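Local coordinates for protein nucleoporin nup120 (Schizosaccharomyces pombe, PDB 4GQ2) that serves as a structural constituent of the nuclear pore complex, the assembly that handles transport between nucleus and cytoplasm, at residues Asp256-Val261 and Thr272-Gln277; Phe310-Leu315 and Val327-Ile332. One frame throughout, in Å; residues are numbered along the deposited sequence.

Overall arrangement
Along the chain, strand 258-263 turns back into strand 268-274, and contact 1 closes this hairpin at the end away from its turn. Only after Gln277 does the chain begin the next four-stranded antiparallel sheet, where contact 2 closes its last hairpin, of strands 309-317 and 324-328, in the same way. The two closures therefore follow in series, neither nested nor crossed. Their centres lie about 13 Å apart, and the two touch directly: Leu275 CD2 is 3.4 Å from Tyr313 OH. Leu259 and Ile273 also pack on Val326 of strand 324-328. Side-chain packing thus ties together two consecutive sheets of the beta-propeller domain.

Contact 1: residues Asp256-Val261 and Thr272-Gln277; sequences DYKLKV and TIELSQ
Three backbone hydrogen bonds define the antiparallel pairing. Leu259 and Ile273 form a hydrogen-bonded pair: Leu259 N donates to Ile273 O at 2.8 Å, and the return bond from Ile273 N to Leu259 O measures 2.9 Å, its donor lying 33° above the carbonyl plane. Just beyond the strands, Leu275 N meets Tyr257 O at 2.9 Å, almost along the C=O axis (177°). Two carboxylates converge on Lys258. Its chain bends at chi2 (95°) and runs alongside Glu274, so that NZ reaches Glu274 OE2 at 3.2 Å; a second salt bridge joins NZ to Asp256 OD2, also at 3.2 Å. Each carboxylate is approached from above its plane, and the shared ammonium probably offsets repulsion between the two acids, while Phe217 adds a cation-pi contact. Ser254 OG is hydrogen-bonded to both Asp256 OD1 and Lys258 N, linking the residues that lead into the strand; Ser218 OG bonds Thr272 O. Gln277 CG meets Tyr257 CE2 at 3.5 Å, the two side chains crossing nearly at right angles. Such a hairpin, joining the third and fourth strands of a four-stranded antiparallel sheet, is characteristic of a beta-propeller blade.

Contact 2: residues Phe310-Leu315 and Val327-Ile332; sequences FSIYKL and VIEKGI
Ile312, Lys314 and Glu329 bury the most surface here, with Glu329 lying against both of the others. Lys314 and Val327 form a regular hydrogen-bonded antiparallel pair, with Lys314 N to Val327 O at 2.8 Å and Val327 N to Lys314 O at 2.9 Å, both nearly along the C=O axis. Opposite Ile312 the regular pattern breaks: Ile312 O accepts two bonds, from Glu329 N at 2.8 Å and from Lys330 N at 3.1 Å, both donors in the carbonyl plane. Two successive N-H groups on one carbonyl, with Glu329 at phi/psi -126°/-27°, give a geometry that resembles that of a classic beta bulge. This irregularity turns the CB atoms of both Glu329 and Lys330 toward the facing strand. Glu329 crosses Ile312 obliquely, its OE1 lying 3.5 Å from Ile312 CG2, while its other oxygen and CG pass beside Lys314 CB. The Lys314 chain, bent at chi2 and chi4, carries NZ away, leaving it 5.9 Å from Glu329 OE2, so the opposite charges form no salt bridge. On the other face, Ile328 lies alongside Tyr313, its CG2 making an off-centre CH-pi contact 4.2 Å from the ring centroid. An alanine in place of Tyr313 would remove the ring and hydroxyl, and with them this CH-pi contact and the weak hydrogen bond shared with Tyr302 OH, which would probably loosen the packing toward Leu275 of the preceding sheet. Farther along, Ser311 OG sits near the carbonyl oxygens of both Lys330 and Gly331. Strand 309-317 is flanked on its other edge by strand 297-302, to which Ser311 and Tyr313 are hydrogen-bonded through the backbone; Phe310 and Glu329 pack against strand 361-370 of the following sheet.

Contact 1: residues Asp256-Val261 and Thr272-Gln277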
loop_
_atom_site.group_PDB
_atom_site.type_symbol
_atom_site.label_atom_id
_atom_site.label_comp_id
_atom_site.label_asym_id
_atom_site.label_seq_id
_atom_site.Cartn_x
_atom_site.Cartn_y
_atom_site.Cartn_z
ATOM N N ASP A 256 -22.369 -4.122 -48.972
ATOM C CA ASP A 256 -22.000 -5.009 -50.078
ATOM C C ASP A 256 -20.509 -4.920 -50.454
ATOM O O ASP A 256 -20.147 -4.905 -51.634
ATOM C CB ASP A 256 -22.938 -4.829 -51.293
ATOM C CG ASP A 256 -22.754 -3.492 -52.019
ATOM O OD1 ASP A 256 -22.083 -2.570 -51.497
ATOM O OD2 ASP A 256 -23.296 -3.367 -53.138
ATOM N N TYR A 257 -19.657 -4.877 -49.429
ATOM C CA TYR A 257 -18.200 -5.043 -49.568
ATOM C C TYR A 257 -17.532 -4.188 -50.657
ATOM O O TYR A 257 -16.706 -4.677 -51.429
ATOM C CB TYR A 257 -17.815 -6.533 -49.676
ATOM C CG TYR A 257 -18.989 -7.457 -49.946
ATOM C CD1 TYR A 257 -19.760 -7.964 -48.895
ATOM C CD2 TYR A 257 -19.339 -7.811 -51.251
ATOM C CE1 TYR A 257 -20.844 -8.794 -49.136
ATOM C CE2 TYR A 257 -20.424 -8.637 -51.501
ATOM C CZ TYR A 257 -21.169 -9.130 -50.439
ATOM O OH TYR A 257 -22.241 -9.957 -50.684
ATOM N N LYS A 258 -17.893 -2.909 -50.695
ATOM C CA LYS A 258 -17.225 -1.933 -51.550
ATOM C C LYS A 258 -16.353 -0.965 -50.743
ATOM O O LYS A 258 -16.826 -0.316 -49.807
ATOM C CB LYS A 258 -18.244 -1.141 -52.376
ATOM C CG LYS A 258 -18.481 -1.654 -53.787
ATOM C CD LYS A 258 -19.681 -2.579 -53.868
ATOM C CE LYS A 258 -20.079 -2.826 -55.313
ATOM N NZ LYS A 258 -21.113 -3.889 -55.419
ATOM N N LEU A 259 -15.081 -0.869 -51.117
ATOM C CA LEU A 259 -14.160 0.083 -50.502
ATOM C C LEU A 259 -14.194 1.407 -51.268
ATOM O O LEU A 259 -13.690 1.498 -52.389
ATOM C CB LEU A 259 -12.739 -0.499 -50.445
ATOM C CG LEU A 259 -11.649 0.231 -49.644
ATOM C CD1 LEU A 259 -12.035 0.445 -48.184
ATOM C CD2 LEU A 259 -10.328 -0.520 -49.736
ATOM N N LYS A 260 -14.792 2.422 -50.648
ATOM C CA LYS A 260 -15.047 3.706 -51.297
ATOM C C LYS A 260 -14.223 4.841 -50.701
ATOM O O LYS A 260 -14.037 4.921 -49.484
ATOM C CB LYS A 260 -16.532 4.074 -51.193
ATOM C CG LYS A 260 -17.491 2.915 -51.424
ATOM C CD LYS A 260 -18.931 3.389 -51.539
ATOM C CE LYS A 260 -19.845 2.214 -51.855
ATOM N NZ LYS A 260 -21.248 2.628 -52.131
ATOM N N VAL A 261 -13.744 5.722 -51.574
ATOM C CA VAL A 261 -13.072 6.952 -51.159
ATOM C C VAL A 261 -13.961 8.149 -51.483
ATOM O O VAL A 261 -14.252 8.414 -52.652
ATOM C CB VAL A 261 -11.715 7.126 -51.864
ATOM C CG1 VAL A 261 -10.942 8.285 -51.252
ATOM C CG2 VAL A 261 -10.907 5.843 -51.785
ATOM N N THR A 272 -13.870 3.600 -56.093
ATOM C CA THR A 272 -14.617 2.498 -55.508
ATOM C C THR A 272 -13.957 1.200 -55.942
ATOM O O THR A 272 -13.519 1.080 -57.084
ATOM C CB THR A 272 -16.078 2.498 -55.993
ATOM O OG1 THR A 272 -16.563 3.845 -56.058
ATOM C CG2 THR A 272 -16.958 1.690 -55.063
ATOM N N ILE A 273 -13.874 0.240 -55.025
ATOM C CA ILE A 273 -13.366 -1.092 -55.345
ATOM C C ILE A 273 -14.294 -2.143 -54.756
ATOM O O ILE A 273 -14.593 -2.112 -53.564
ATOM C CB ILE A 273 -11.946 -1.326 -54.791
ATOM C CG1 ILE A 273 -10.984 -0.242 -55.277
ATOM C CG2 ILE A 273 -11.438 -2.713 -55.178
ATOM C CD1 ILE A 273 -9.706 -0.163 -54.474
ATOM N N GLU A 274 -14.750 -3.068 -55.595
ATOM C CA GLU A 274 -15.482 -4.228 -55.105
ATOM C C GLU A 274 -14.493 -5.240 -54.540
ATOM O O GLU A 274 -13.517 -5.607 -55.197
ATOM C CB GLU A 274 -16.345 -4.857 -56.206
ATOM C CG GLU A 274 -17.109 -6.100 -55.760
ATOM C CD GLU A 274 -18.332 -6.391 -56.608
ATOM O OE1 GLU A 274 -18.205 -6.463 -57.850
ATOM O OE2 GLU A 274 -19.425 -6.561 -56.026
ATOM N N LEU A 275 -14.751 -5.669 -53.310
ATOM C CA LEU A 275 -13.945 -6.691 -52.653
ATOM C C LEU A 275 -14.622 -8.050 -52.791
ATOM O O LEU A 275 -15.750 -8.142 -53.287
ATOM C CB LEU A 275 -13.748 -6.347 -51.173
ATOM C CG LEU A 275 -13.351 -4.915 -50.797
ATOM C CD1 LEU A 275 -13.571 -4.682 -49.310
ATOM C CD2 LEU A 275 -11.914 -4.594 -51.195
ATOM N N SER A 276 -13.936 -9.097 -52.333
ATOM C CA SER A 276 -14.431 -10.473 -52.431
ATOM C C SER A 276 -15.679 -10.743 -51.578
ATOM O O SER A 276 -16.103 -9.893 -50.792
ATOM C CB SER A 276 -13.311 -11.458 -52.091
ATOM O OG SER A 276 -12.542 -10.982 -51.005
ATOM N N GLN A 277 -16.258 -11.932 -51.738
ATOM C CA GLN A 277 -17.574 -12.234 -51.168
ATOM C C GLN A 277 -17.588 -13.348 -50.114
ATOM O O GLN A 277 -17.101 -14.456 -50.352
ATOM C CB GLN A 277 -18.578 -12.548 -52.286
ATOM C CG GLN A 277 -18.896 -11.360 -53.188
ATOM C CD GLN A 277 -19.779 -11.714 -54.372
ATOM O OE1 GLN A 277 -20.287 -12.833 -54.482
ATOM N NE2 GLN A 277 -19.965 -10.754 -55.271
#

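Contact 2: residues Phe310-Leu315 and Val327-Ile332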
loop_
_atom_site.group_PDB
_atom_site.type_symbol
_atom_site.label_atom_id
_atom_site.label_comp_id
_atom_site.label_asym_id
_atom_site.label_seq_id
_atom_site.Cartn_x
_atom_site.Cartn_y
_atom_site.Cartn_z
ATOM N N PHE A 310 -6.291 -9.969 -43.026
ATOM C CA PHE A 310 -6.198 -8.518 -43.113
ATOM C C PHE A 310 -5.522 -8.057 -44.402
ATOM O O PHE A 310 -4.618 -8.719 -44.908
ATOM C CB PHE A 310 -5.431 -7.962 -41.911
ATOM C CG PHE A 310 -6.159 -8.096 -40.599
ATOM C CD1 PHE A 310 -6.017 -9.241 -39.821
ATOM C CD2 PHE A 310 -6.970 -7.067 -40.131
ATOM C CE1 PHE A 310 -6.680 -9.364 -38.611
ATOM C CE2 PHE A 310 -7.634 -7.180 -38.920
ATOM C CZ PHE A 310 -7.487 -8.330 -38.159
ATOM N N SER A 311 -5.966 -6.913 -44.918
ATOM C CA SER A 311 -5.358 -6.295 -46.092
ATOM C C SER A 311 -4.805 -4.912 -45.771
ATOM O O SER A 311 -5.316 -4.223 -44.890
ATOM C CB SER A 311 -6.374 -6.187 -47.229
ATOM O OG SER A 311 -6.623 -7.449 -47.813
ATOM N N ILE A 312 -3.754 -4.519 -46.484
ATOM C CA ILE A 312 -3.251 -3.146 -46.436
ATOM C C ILE A 312 -3.336 -2.516 -47.830
ATOM O O ILE A 312 -3.042 -3.166 -48.832
ATOM C CB ILE A 312 -1.815 -3.065 -45.863
ATOM C CG1 ILE A 312 -1.822 -3.394 -44.360
ATOM C CG2 ILE A 312 -1.204 -1.687 -46.106
ATOM C CD1 ILE A 312 -0.453 -3.437 -43.703
ATOM N N TYR A 313 -3.761 -1.256 -47.879
ATOM C CA TYR A 313 -3.876 -0.508 -49.121
ATOM C C TYR A 313 -3.136 0.818 -49.014
ATOM O O TYR A 313 -3.141 1.455 -47.961
ATOM C CB TYR A 313 -5.343 -0.222 -49.443
ATOM C CG TYR A 313 -6.176 -1.435 -49.789
ATOM C CD1 TYR A 313 -6.691 -2.255 -48.787
ATOM C CD2 TYR A 313 -6.473 -1.752 -51.117
ATOM C CE1 TYR A 313 -7.461 -3.362 -49.096
ATOM C CE2 TYR A 313 -7.250 -2.860 -51.435
ATOM C CZ TYR A 313 -7.739 -3.659 -50.417
ATOM O OH TYR A 313 -8.507 -4.765 -50.703
ATOM N N LYS A 314 -2.514 1.228 -50.115
ATOM C CA LYS A 314 -1.892 2.542 -50.219
ATOM C C LYS A 314 -2.863 3.507 -50.889
ATOM O O LYS A 314 -3.494 3.168 -51.894
ATOM C CB LYS A 314 -0.588 2.452 -51.025
ATOM C CG LYS A 314 0.144 3.770 -51.234
ATOM C CD LYS A 314 1.065 4.115 -50.072
ATOM C CE LYS A 314 1.570 5.552 -50.139
ATOM N NZ LYS A 314 2.607 5.770 -51.186
ATOM N N LEU A 315 -2.997 4.699 -50.316
ATOM C CA LEU A 315 -3.765 5.764 -50.942
ATOM C C LEU A 315 -2.818 6.689 -51.695
ATOM O O LEU A 315 -1.870 7.236 -51.122
ATOM C CB LEU A 315 -4.568 6.564 -49.913
ATOM C CG LEU A 315 -6.036 6.918 -50.205
ATOM C CD1 LEU A 315 -6.471 8.062 -49.307
ATOM C CD2 LEU A 315 -6.327 7.271 -51.660
ATOM N N VAL A 327 -4.702 1.603 -54.024
ATOM C CA VAL A 327 -3.950 0.500 -54.627
ATOM C C VAL A 327 -3.507 -0.483 -53.548
ATOM O O VAL A 327 -2.998 -0.081 -52.501
ATOM C CB VAL A 327 -2.743 0.998 -55.464
ATOM C CG1 VAL A 327 -1.991 -0.173 -56.082
ATOM C CG2 VAL A 327 -3.201 1.949 -56.565
ATOM N N ILE A 328 -3.713 -1.769 -53.821
ATOM C CA ILE A 328 -3.455 -2.855 -52.870
ATOM C C ILE A 328 -1.973 -3.002 -52.513
ATOM O O ILE A 328 -1.096 -2.734 -53.337
ATOM C CB ILE A 328 -3.947 -4.213 -53.423
ATOM C CG1 ILE A 328 -5.068 -4.020 -54.455
ATOM C CG2 ILE A 328 -4.388 -5.125 -52.284
ATOM C CD1 ILE A 328 -5.123 -5.092 -55.525
ATOM N N GLU A 329 -1.711 -3.425 -51.277
ATOM C CA GLU A 329 -0.367 -3.803 -50.835
ATOM C C GLU A 329 -0.335 -5.205 -50.222
ATOM O O GLU A 329 0.695 -5.874 -50.264
ATOM C CB GLU A 329 0.193 -2.790 -49.841
ATOM C CG GLU A 329 0.604 -1.472 -50.472
ATOM C CD GLU A 329 1.521 -0.658 -49.581
ATOM O OE1 GLU A 329 1.334 -0.685 -48.346
ATOM O OE2 GLU A 329 2.428 0.014 -50.119
ATOM N N LYS A 330 -1.463 -5.644 -49.660
ATOM C CA LYS A 330 -1.554 -6.967 -49.051
ATOM C C LYS A 330 -2.910 -7.611 -49.303
ATOM O O LYS A 330 -3.944 -6.961 -49.164
ATOM C CB LYS A 330 -1.320 -6.867 -47.547
ATOM C CG LYS A 330 -0.166 -7.706 -47.033
ATOM C CD LYS A 330 1.133 -6.922 -47.121
ATOM C CE LYS A 330 2.208 -7.518 -46.229
ATOM N NZ LYS A 330 3.484 -6.751 -46.303
ATOM N N GLY A 331 -2.895 -8.890 -49.672
ATOM C CA GLY A 331 -4.116 -9.680 -49.821
ATOM C C GLY A 331 -4.523 -10.363 -48.523
ATOM O O GLY A 331 -5.707 -10.398 -48.181
ATOM N N ILE A 332 -3.544 -10.906 -47.795
ATOM C CA ILE A 332 -3.804 -11.635 -46.542
ATOM C C ILE A 332 -2.707 -11.484 -45.465
ATOM O O ILE A 332 -1.521 -11.710 -45.723
ATOM C CB ILE A 332 -4.114 -13.135 -46.806
ATOM C CG1 ILE A 332 -5.603 -13.334 -47.126
ATOM C CG2 ILE A 332 -3.725 -14.007 -45.619
ATOM C CD1 ILE A 332 -6.024 -14.779 -47.347
#